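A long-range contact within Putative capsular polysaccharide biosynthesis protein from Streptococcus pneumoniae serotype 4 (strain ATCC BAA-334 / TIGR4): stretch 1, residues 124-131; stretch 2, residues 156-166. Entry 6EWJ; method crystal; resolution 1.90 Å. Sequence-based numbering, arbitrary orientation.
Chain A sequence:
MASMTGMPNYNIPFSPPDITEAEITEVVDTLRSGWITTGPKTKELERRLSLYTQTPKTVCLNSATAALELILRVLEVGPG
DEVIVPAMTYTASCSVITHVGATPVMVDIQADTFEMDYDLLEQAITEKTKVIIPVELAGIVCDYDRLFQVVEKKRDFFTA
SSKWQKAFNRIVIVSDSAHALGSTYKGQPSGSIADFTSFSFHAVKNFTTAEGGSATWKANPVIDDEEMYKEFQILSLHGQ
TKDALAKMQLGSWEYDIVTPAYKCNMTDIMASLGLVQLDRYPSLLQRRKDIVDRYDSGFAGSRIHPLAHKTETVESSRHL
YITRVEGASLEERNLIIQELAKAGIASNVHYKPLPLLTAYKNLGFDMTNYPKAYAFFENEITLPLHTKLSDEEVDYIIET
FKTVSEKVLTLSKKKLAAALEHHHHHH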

# COMPACT_ATOMS: atom_id res chain seq x y z
N ALA A 124 -29.94 7.93 12.44
CA ALA A 124 -29.30 6.92 11.58
C ALA A 124 -28.68 5.75 12.35
O ALA A 124 -28.39 4.70 11.74
CB ALA A 124 -28.24 7.57 10.71
N ILE A 125 -28.51 5.89 13.66
CA ILE A 125 -27.95 4.81 14.49
C ILE A 125 -28.91 3.62 14.65
O ILE A 125 -30.09 3.79 14.94
CB ILE A 125 -27.47 5.36 15.88
CG1 ILE A 125 -26.18 6.14 15.68
CG2 ILE A 125 -27.24 4.25 16.90
CD1 ILE A 125 -25.74 6.98 16.86
N THR A 126 -28.37 2.41 14.47
CA THR A 126 -29.12 1.16 14.65
C THR A 126 -28.29 0.17 15.49
O THR A 126 -27.18 0.48 15.93
CB THR A 126 -29.46 0.48 13.30
OG1 THR A 126 -28.28 -0.10 12.73
CG2 THR A 126 -30.10 1.47 12.31
N GLU A 127 -28.87 -1.01 15.69
CA GLU A 127 -28.19 -2.11 16.38
C GLU A 127 -26.96 -2.61 15.63
O GLU A 127 -26.08 -3.21 16.23
CB GLU A 127 -29.16 -3.24 16.66
CG GLU A 127 -30.35 -2.79 17.49
CD GLU A 127 -30.79 -3.73 18.60
OE1 GLU A 127 -30.00 -4.60 19.04
OE2 GLU A 127 -31.95 -3.57 19.08
N LYS A 128 -26.89 -2.34 14.33
CA LYS A 128 -25.71 -2.70 13.54
C LYS A 128 -24.54 -1.65 13.53
O LYS A 128 -23.45 -1.95 13.04
CB LYS A 128 -26.14 -2.97 12.08
CG LYS A 128 -27.30 -3.95 11.90
CD LYS A 128 -27.51 -4.26 10.42
CE LYS A 128 -28.14 -5.63 10.20
NZ LYS A 128 -28.65 -5.77 8.81
N THR A 129 -24.79 -0.42 14.01
CA THR A 129 -23.81 0.64 13.91
C THR A 129 -22.63 0.31 14.81
O THR A 129 -22.82 0.07 16.01
CB THR A 129 -24.36 2.03 14.30
OG1 THR A 129 -25.63 2.25 13.69
CG2 THR A 129 -23.40 3.14 13.84
N LYS A 130 -21.44 0.25 14.20
CA LYS A 130 -20.18 0.04 14.92
C LYS A 130 -19.27 1.26 15.00
O LYS A 130 -18.51 1.40 15.98
CB LYS A 130 -19.36 -1.09 14.29
CG LYS A 130 -20.02 -2.45 14.26
CD LYS A 130 -20.57 -2.90 15.61
CE LYS A 130 -21.03 -4.35 15.54
NZ LYS A 130 -21.48 -4.79 16.86
N VAL A 131 -19.30 2.11 13.99
CA VAL A 131 -18.32 3.18 13.85
C VAL A 131 -18.97 4.41 13.26
O VAL A 131 -19.87 4.31 12.41
CB VAL A 131 -17.14 2.77 12.94
CG1 VAL A 131 -16.25 3.95 12.58
CG2 VAL A 131 -16.29 1.70 13.60
N ASP A 156 -27.35 1.59 24.42
CA ASP A 156 -28.19 0.38 24.47
C ASP A 156 -28.50 -0.27 23.11
O ASP A 156 -28.89 -1.44 23.07
CB ASP A 156 -29.50 0.65 25.22
CG ASP A 156 -29.29 0.99 26.69
OD1 ASP A 156 -28.17 0.77 27.22
OD2 ASP A 156 -30.26 1.46 27.33
N PHE A 157 -28.34 0.47 22.01
CA PHE A 157 -28.40 -0.12 20.66
C PHE A 157 -27.18 -1.01 20.35
O PHE A 157 -27.24 -1.84 19.46
CB PHE A 157 -28.51 0.96 19.57
CG PHE A 157 -29.89 1.53 19.39
CD1 PHE A 157 -30.54 2.20 20.42
CD2 PHE A 157 -30.55 1.42 18.16
CE1 PHE A 157 -31.82 2.73 20.24
CE2 PHE A 157 -31.81 1.96 17.96
CZ PHE A 157 -32.45 2.61 19.00
N PHE A 158 -26.07 -0.82 21.06
CA PHE A 158 -24.81 -1.48 20.71
C PHE A 158 -24.74 -2.91 21.20
O PHE A 158 -25.12 -3.21 22.32
CB PHE A 158 -23.63 -0.70 21.28
CG PHE A 158 -22.32 -1.11 20.72
CD1 PHE A 158 -21.92 -0.65 19.46
CD2 PHE A 158 -21.46 -1.95 21.42
CE1 PHE A 158 -20.71 -1.03 18.92
CE2 PHE A 158 -20.24 -2.32 20.88
CZ PHE A 158 -19.87 -1.86 19.64
N THR A 159 -24.22 -3.79 20.35
CA THR A 159 -23.95 -5.18 20.72
C THR A 159 -22.58 -5.50 20.16
O THR A 159 -22.42 -5.67 18.96
CB THR A 159 -25.00 -6.16 20.17
OG1 THR A 159 -26.23 -5.98 20.89
CG2 THR A 159 -24.55 -7.62 20.33
N ALA A 160 -21.59 -5.58 21.05
CA ALA A 160 -20.23 -5.91 20.67
C ALA A 160 -20.17 -7.27 19.93
O ALA A 160 -20.87 -8.19 20.30
CB ALA A 160 -19.34 -5.90 21.90
N SER A 161 -19.33 -7.37 18.89
CA SER A 161 -19.05 -8.67 18.24
C SER A 161 -17.58 -8.82 17.82
O SER A 161 -17.28 -9.43 16.82
CB SER A 161 -19.98 -8.89 17.05
OG SER A 161 -19.76 -7.92 16.05
N SER A 162 -16.67 -8.28 18.63
CA SER A 162 -15.23 -8.50 18.46
C SER A 162 -14.53 -8.08 19.75
O SER A 162 -15.14 -7.39 20.58
CB SER A 162 -14.67 -7.68 17.30
OG SER A 162 -14.55 -6.30 17.65
N LYS A 163 -13.26 -8.47 19.89
CA LYS A 163 -12.47 -8.10 21.04
C LYS A 163 -12.56 -6.60 21.35
O LYS A 163 -13.02 -6.20 22.42
CB LYS A 163 -11.01 -8.49 20.85
CG LYS A 163 -10.12 -8.13 22.05
CD LYS A 163 -8.73 -8.72 21.95
CE LYS A 163 -7.83 -7.89 21.07
NZ LYS A 163 -6.46 -8.49 20.95
N TRP A 164 -12.16 -5.78 20.39
CA TRP A 164 -12.07 -4.35 20.61
C TRP A 164 -13.44 -3.69 20.73
O TRP A 164 -13.61 -2.77 21.52
CB TRP A 164 -11.21 -3.68 19.54
CG TRP A 164 -9.78 -4.06 19.64
CD1 TRP A 164 -9.05 -4.74 18.71
CD2 TRP A 164 -8.90 -3.83 20.75
NE1 TRP A 164 -7.77 -4.95 19.16
CE2 TRP A 164 -7.65 -4.41 20.42
CE3 TRP A 164 -9.04 -3.22 22.01
CZ2 TRP A 164 -6.54 -4.35 21.28
CZ3 TRP A 164 -7.95 -3.16 22.86
CH2 TRP A 164 -6.70 -3.73 22.48
N GLN A 165 -14.44 -4.21 20.03
CA GLN A 165 -15.82 -3.68 20.20
C GLN A 165 -16.36 -3.91 21.60
O GLN A 165 -17.11 -3.08 22.12
CB GLN A 165 -16.79 -4.30 19.19
CG GLN A 165 -16.55 -3.87 17.75
CD GLN A 165 -17.35 -4.73 16.78
OE1 GLN A 165 -18.46 -5.17 17.09
NE2 GLN A 165 -16.77 -5.03 15.63
N LYS A 166 -16.04 -5.07 22.18
CA LYS A 166 -16.41 -5.35 23.58
C LYS A 166 -15.72 -4.41 24.54
O LYS A 166 -16.33 -4.03 25.53
CB LYS A 166 -16.22 -6.81 23.99
CG LYS A 166 -17.16 -7.26 25.09
CD LYS A 166 -17.26 -8.78 25.31
CE LYS A 166 -17.15 -9.70 24.07
NZ LYS A 166 -15.75 -10.13 23.79
O HOH W 1 -23.68 -2.69 17.55

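Three residues account for most of the surface covered in this contact: Phe 157 and Lys 130, with about 100 Å² each, and Glu 127, with 62 Å². The two stretches together bury 435 Å².

Phe 157 meets the start of the turn in stretch 1. Its ring receives the backbone there at the edge: Thr 126 C lies 3.7 Å from Phe 157 CD2, near the ring plane, and the adjacent Glu 127 N lies at the edge as well. This is packing of a ring edge against a peptide, not stacking. Apolar contact between side chains is looser, with Ile 125 CG2 4.4 Å from Phe 157 CB. The nearest pair of CA atoms across the stretches is Glu 127 CA and Phe 157 CA, 4.7 Å apart. Here Glu 127 CA sits 3.2 Å from Phe 157 O, and the angle of 155° at the hydrogen supports a CA-H...O contact. That contact matters because the carbonyl is buried by the interface and has no conventional polar partner in the model.

The type I turn from Thr 126 to Thr 129 presents this backbone. It is closed by a bond from Thr 129 N to Thr 126 O (3.2 Å) and braced by a nearly linear one from Thr 126 N to Thr 129 OG1 (2.9 Å, 179°).

Lys 130 works through its length. Its CA-to-CB bond points sideways, but the chain (m, m, t, t) brings NZ close to stretch 2. On the way, Lys 130 CD passes 3.8 Å from Phe 158 CE1, and NZ stands 4.7 Å from the centroid of the Phe 158 ring, 26° off its normal, an off-centre cation-pi interaction. Thr 129 O approaches the same ring at its edge, 3.6 Å from Phe 158 CD1.

The ammonium group donates a weak hydrogen bond from Lys 130 NZ to Gln 165 OE1 (3.1 Å). That acceptor is shared, since Ser 161 N (3.0 Å) and Ser 161 OG (3.2 Å) also donate to Gln 165 OE1. Lys 130 NZ and Thr 159 O are only 2.5 Å apart, yet the angle is too poor for a hydrogen bond. A water joins the stretches, accepting from Lys 130 NZ and Thr 159 N (both 3.1 Å from its oxygen) and donating to Glu 127 O (2.8 Å) and Thr 129 O (3.3 Å).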